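Local coordinates for topoisomerase IV subunit A (Escherichia coli, PDB 1ZVT), which is a subunit of a type II topoisomerase that decatenates DNA, its C-terminal beta-pinwheel probably binding DNA and shaping substrate choice, at residues Val4-Arg15 / Gly19-Lys30. Numbering follows the deposited sequence.
Sequences VTIVLSQMGWVR and GHDIDAPGLNYK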
loop_
_atom_site.group_PDB
_atom_site.type_symbol
_atom_site.label_atom_id
_atom_site.label_comp_id
_atom_site.label_asym_id
_atom_site.label_seq_id
_atom_site.Cartn_x
_atom_site.Cartn_y
_atom_site.Cartn_z
ATOM N N VAL A 4 -20.716 -5.789 3.193
ATOM C CA VAL A 4 -19.861 -6.681 3.965
ATOM C C VAL A 4 -18.611 -5.933 4.416
ATOM O O VAL A 4 -18.207 -4.938 3.777
ATOM C CB VAL A 4 -19.404 -7.939 3.160
ATOM C CG1 VAL A 4 -20.622 -8.813 2.808
ATOM C CG2 VAL A 4 -18.646 -7.556 1.903
ATOM N N THR A 5 -17.998 -6.453 5.477
ATOM C CA THR A 5 -16.662 -6.019 5.920
ATOM C C THR A 5 -15.776 -7.239 5.918
ATOM O O THR A 5 -16.129 -8.257 6.514
ATOM C CB THR A 5 -16.703 -5.426 7.334
ATOM O OG1 THR A 5 -17.550 -4.277 7.311
ATOM C CG2 THR A 5 -15.308 -5.010 7.799
ATOM N N ILE A 6 -14.637 -7.141 5.247
ATOM C CA ILE A 6 -13.680 -8.246 5.269
ATOM C C ILE A 6 -12.614 -7.915 6.314
ATOM O O ILE A 6 -12.084 -6.805 6.332
ATOM C CB ILE A 6 -12.992 -8.457 3.897
ATOM C CG1 ILE A 6 -14.006 -8.430 2.733
ATOM C CG2 ILE A 6 -12.143 -9.730 3.950
ATOM C CD1 ILE A 6 -15.168 -9.434 2.867
ATOM N N VAL A 7 -12.337 -8.874 7.192
ATOM C CA VAL A 7 -11.418 -8.670 8.317
ATOM C C VAL A 7 -10.242 -9.620 8.192
ATOM O O VAL A 7 -10.427 -10.832 8.035
ATOM C CB VAL A 7 -12.138 -8.923 9.664
ATOM C CG1 VAL A 7 -11.169 -8.702 10.880
ATOM C CG2 VAL A 7 -13.402 -8.031 9.765
ATOM N N LEU A 8 -9.044 -9.044 8.240
ATOM C CA LEU A 8 -7.770 -9.766 8.124
ATOM C C LEU A 8 -7.071 -9.753 9.459
ATOM O O LEU A 8 -6.984 -8.705 10.122
ATOM C CB LEU A 8 -6.888 -9.052 7.096
ATOM C CG LEU A 8 -5.464 -9.576 6.905
ATOM C CD1 LEU A 8 -5.483 -11.020 6.336
ATOM C CD2 LEU A 8 -4.655 -8.614 5.997
ATOM N N SER A 9 -6.571 -10.910 9.866
ATOM C CA SER A 9 -5.867 -11.003 11.132
ATOM C C SER A 9 -4.347 -11.029 10.933
ATOM O O SER A 9 -3.853 -11.219 9.809
ATOM C CB SER A 9 -6.315 -12.241 11.902
ATOM O OG SER A 9 -5.734 -13.409 11.336
ATOM N N GLN A 10 -3.616 -10.851 12.041
ATOM C CA GLN A 10 -2.144 -10.820 12.009
ATOM C C GLN A 10 -1.558 -12.102 11.418
ATOM O O GLN A 10 -0.556 -12.067 10.689
ATOM C CB GLN A 10 -1.601 -10.623 13.430
ATOM C CG GLN A 10 -1.810 -9.226 13.989
ATOM C CD GLN A 10 -1.143 -8.144 13.149
ATOM O OE1 GLN A 10 -0.108 -8.375 12.501
ATOM N NE2 GLN A 10 -1.751 -6.958 13.134
ATOM N N MET A 11 -2.226 -13.217 11.711
ATOM C CA MET A 11 -1.782 -14.541 11.234
ATOM C C MET A 11 -2.276 -14.887 9.833
ATOM O O MET A 11 -2.000 -15.983 9.332
ATOM C CB MET A 11 -2.230 -15.618 12.207
ATOM C CG MET A 11 -1.593 -15.530 13.601
ATOM S SD MET A 11 0.191 -15.663 13.519
ATOM C CE MET A 11 0.733 -13.979 13.787
ATOM N N GLY A 12 -3.005 -13.970 9.190
ATOM C CA GLY A 12 -3.426 -14.189 7.805
ATOM C C GLY A 12 -4.712 -14.979 7.665
ATOM O O GLY A 12 -4.918 -15.653 6.648
ATOM N N TRP A 13 -5.587 -14.857 8.660
ATOM C CA TRP A 13 -6.899 -15.479 8.628
ATOM C C TRP A 13 -7.921 -14.420 8.296
ATOM O O TRP A 13 -7.775 -13.252 8.693
ATOM C CB TRP A 13 -7.224 -16.112 9.981
ATOM C CG TRP A 13 -6.448 -17.378 10.210
ATOM C CD1 TRP A 13 -5.120 -17.580 9.958
ATOM C CD2 TRP A 13 -6.956 -18.610 10.717
ATOM N NE1 TRP A 13 -4.760 -18.866 10.298
ATOM C CE2 TRP A 13 -5.874 -19.525 10.753
ATOM C CE3 TRP A 13 -8.221 -19.037 11.144
ATOM C CZ2 TRP A 13 -6.017 -20.843 11.211
ATOM C CZ3 TRP A 13 -8.365 -20.357 11.596
ATOM C CH2 TRP A 13 -7.267 -21.238 11.626
ATOM N N VAL A 14 -8.946 -14.811 7.551
ATOM C CA VAL A 14 -9.934 -13.840 7.068
ATOM C C VAL A 14 -11.353 -14.283 7.338
ATOM O O VAL A 14 -11.624 -15.471 7.486
ATOM C CB VAL A 14 -9.800 -13.577 5.546
ATOM C CG1 VAL A 14 -8.563 -12.759 5.270
ATOM C CG2 VAL A 14 -9.756 -14.904 4.732
ATOM N N ARG A 15 -12.269 -13.313 7.362
ATOM C CA ARG A 15 -13.688 -13.599 7.391
ATOM C C ARG A 15 -14.432 -12.421 6.767
ATOM O O ARG A 15 -13.859 -11.344 6.596
ATOM C CB ARG A 15 -14.163 -13.849 8.811
ATOM C CG ARG A 15 -14.307 -12.589 9.644
ATOM C CD ARG A 15 -14.340 -12.948 11.105
ATOM N NE ARG A 15 -13.013 -13.032 11.717
ATOM C CZ ARG A 15 -12.795 -13.377 12.983
ATOM N NH1 ARG A 15 -13.813 -13.692 13.782
ATOM N NH2 ARG A 15 -11.574 -13.413 13.459
ATOM N N GLY A 19 -22.549 -6.326 6.960
ATOM C CA GLY A 19 -22.647 -4.926 7.355
ATOM C C GLY A 19 -21.339 -4.164 7.339
ATOM O O GLY A 19 -20.267 -4.761 7.193
ATOM N N HIS A 20 -21.430 -2.845 7.508
ATOM C CA HIS A 20 -20.241 -1.990 7.521
ATOM C C HIS A 20 -19.880 -1.499 8.928
ATOM O O HIS A 20 -18.829 -0.856 9.107
ATOM C CB HIS A 20 -20.433 -0.794 6.583
ATOM C CG HIS A 20 -20.395 -1.143 5.127
ATOM N ND1 HIS A 20 -20.786 -0.259 4.146
ATOM C CD2 HIS A 20 -20.006 -2.271 4.487
ATOM C CE1 HIS A 20 -20.620 -0.822 2.961
ATOM N NE2 HIS A 20 -20.151 -2.045 3.141
ATOM N N ASP A 21 -20.731 -1.833 9.913
ATOM C CA ASP A 21 -20.651 -1.289 11.281
ATOM C C ASP A 21 -19.993 -2.189 12.344
ATOM O O ASP A 21 -20.035 -1.878 13.548
ATOM C CB ASP A 21 -22.069 -0.906 11.772
ATOM C CG ASP A 21 -22.936 -2.129 12.107
ATOM O OD1 ASP A 21 -22.582 -3.264 11.711
ATOM O OD2 ASP A 21 -24.000 -1.961 12.760
ATOM N N ILE A 22 -19.418 -3.310 11.929
ATOM C CA ILE A 22 -18.904 -4.286 12.881
ATOM C C ILE A 22 -17.704 -3.735 13.648
ATOM O O ILE A 22 -16.988 -2.853 13.160
ATOM C CB ILE A 22 -18.528 -5.608 12.191
ATOM C CG1 ILE A 22 -17.391 -5.374 11.201
ATOM C CG2 ILE A 22 -19.755 -6.182 11.464
ATOM C CD1 ILE A 22 -16.344 -6.424 11.281
ATOM N N ASP A 23 -17.515 -4.244 14.858
ATOM C CA ASP A 23 -16.330 -3.940 15.650
ATOM C C ASP A 23 -15.280 -4.999 15.327
ATOM O O ASP A 23 -15.254 -6.066 15.940
ATOM C CB ASP A 23 -16.704 -3.963 17.142
ATOM C CG ASP A 23 -15.537 -3.663 18.057
ATOM O OD1 ASP A 23 -14.352 -3.718 17.637
ATOM O OD2 ASP A 23 -15.804 -3.361 19.245
ATOM N N ALA A 24 -14.449 -4.733 14.325
ATOM C CA ALA A 24 -13.539 -5.767 13.843
ATOM C C ALA A 24 -12.451 -6.156 14.844
ATOM O O ALA A 24 -12.183 -7.345 15.041
ATOM C CB ALA A 24 -12.948 -5.373 12.489
ATOM N N PRO A 25 -11.815 -5.167 15.501
ATOM C CA PRO A 25 -10.825 -5.560 16.494
ATOM C C PRO A 25 -11.456 -6.340 17.654
ATOM O O PRO A 25 -10.762 -7.108 18.320
ATOM C CB PRO A 25 -10.239 -4.224 16.951
ATOM C CG PRO A 25 -10.476 -3.308 15.802
ATOM C CD PRO A 25 -11.847 -3.705 15.324
ATOM N N GLY A 26 -12.759 -6.146 17.886
ATOM C CA GLY A 26 -13.469 -6.831 18.969
ATOM C C GLY A 26 -13.942 -8.251 18.676
ATOM O O GLY A 26 -14.528 -8.897 19.538
ATOM N N LEU A 27 -13.708 -8.740 17.461
ATOM C CA LEU A 27 -14.082 -10.112 17.106
ATOM C C LEU A 27 -13.225 -11.144 17.821
ATOM O O LEU A 27 -12.190 -10.815 18.403
ATOM C CB LEU A 27 -13.961 -10.314 15.598
ATOM C CG LEU A 27 -14.866 -9.429 14.748
ATOM C CD1 LEU A 27 -14.457 -9.495 13.292
ATOM C CD2 LEU A 27 -16.325 -9.852 14.899
ATOM N N ASN A 28 -13.684 -12.398 17.756
ATOM C CA ASN A 28 -12.959 -13.550 18.262
ATOM C C ASN A 28 -11.753 -13.840 17.369
ATOM O O ASN A 28 -11.886 -13.925 16.149
ATOM C CB ASN A 28 -13.926 -14.743 18.290
ATOM C CG ASN A 28 -13.321 -16.007 18.890
ATOM O OD1 ASN A 28 -13.816 -17.110 18.642
ATOM N ND2 ASN A 28 -12.268 -15.863 19.681
ATOM N N TYR A 29 -10.578 -13.968 17.972
ATOM C CA TYR A 29 -9.405 -14.427 17.238
ATOM C C TYR A 29 -8.887 -15.692 17.885
ATOM O O TYR A 29 -9.123 -15.907 19.074
ATOM C CB TYR A 29 -8.326 -13.349 17.184
ATOM C CG TYR A 29 -8.802 -12.169 16.371
ATOM C CD1 TYR A 29 -9.451 -11.097 16.978
ATOM C CD2 TYR A 29 -8.636 -12.148 14.986
ATOM C CE1 TYR A 29 -9.925 -10.021 16.224
ATOM C CE2 TYR A 29 -9.096 -11.082 14.221
ATOM C CZ TYR A 29 -9.728 -10.021 14.846
ATOM O OH TYR A 29 -10.202 -8.970 14.087
ATOM N N LYS A 30 -8.217 -16.537 17.106
ATOM C CA LYS A 30 -7.620 -17.742 17.681
ATOM C C LYS A 30 -6.461 -17.345 18.600
ATOM O O LYS A 30 -5.896 -16.259 18.468
ATOM C CB LYS A 30 -7.183 -18.714 16.580
ATOM C CG LYS A 30 -5.938 -18.304 15.839
ATOM C CD LYS A 30 -5.750 -19.127 14.582
ATOM C CE LYS A 30 -4.547 -18.620 13.803
ATOM N NZ LYS A 30 -3.305 -19.343 14.194
HETATM O O HOH W 1 -16.443 -1.697 7.661
#
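The backbone oxygen Asn28 O is gripped end-on by both terminal nitrogens of Arg15, with NH2 at 2.8 Å and NH1 at 3.1 Å, and it lies within a few degrees of the guanidinium plane. This fork is a worked example of how a loop without regular structure is held on a sheet: in a blade of the beta-pinwheel, residues 19-30 leave strand 13-18 and run back over the hairpin of residues 4-15 on the way to strand 35-42. The Arg15 side chain bends at chi3 (87°), which turns its flat end toward Asn28 O; Leu27 CD1 lies over one guanidinium face, offset toward the rim, and the Tyr29 ring, its plane turned 66° away, receives an off-centre cation-pi contact with Arg15 CZ 5.0 Å from the centroid. NH1 also hydrogen-bonds Ala67 O. Replacing Arg15 by a leucine would probably leave Asn28 O without either of these donors and strip the Tyr29 ring of its cationic neighbour.

Between this grip and the start of the loop the contact is largely apolar. Val7 sets CG2 against Ile22 CD1, Ala24 CB and Leu27 CD1, while CG1 sits at the edge of the Tyr29 ring. The hydroxyl of that ring, Tyr29 OH, donates to Ala24 O (2.7 Å) from one face of the carbonyl, opposite the face used by Leu27 N, tying the turn 24-27 to the tyrosine.

At the start of the loop Thr5 OG1 donates to a lone pair of Gly19 O (2.8 Å) and accepts from a water that also donates to His20 O. Just past the hairpin turn, Lys30, with CG between backbone N and carbonyl carbon (chi1 74°), runs out across the indole of Trp13 at about a right angle and lays CE over the five-membered ring, 3.7 Å from its centroid.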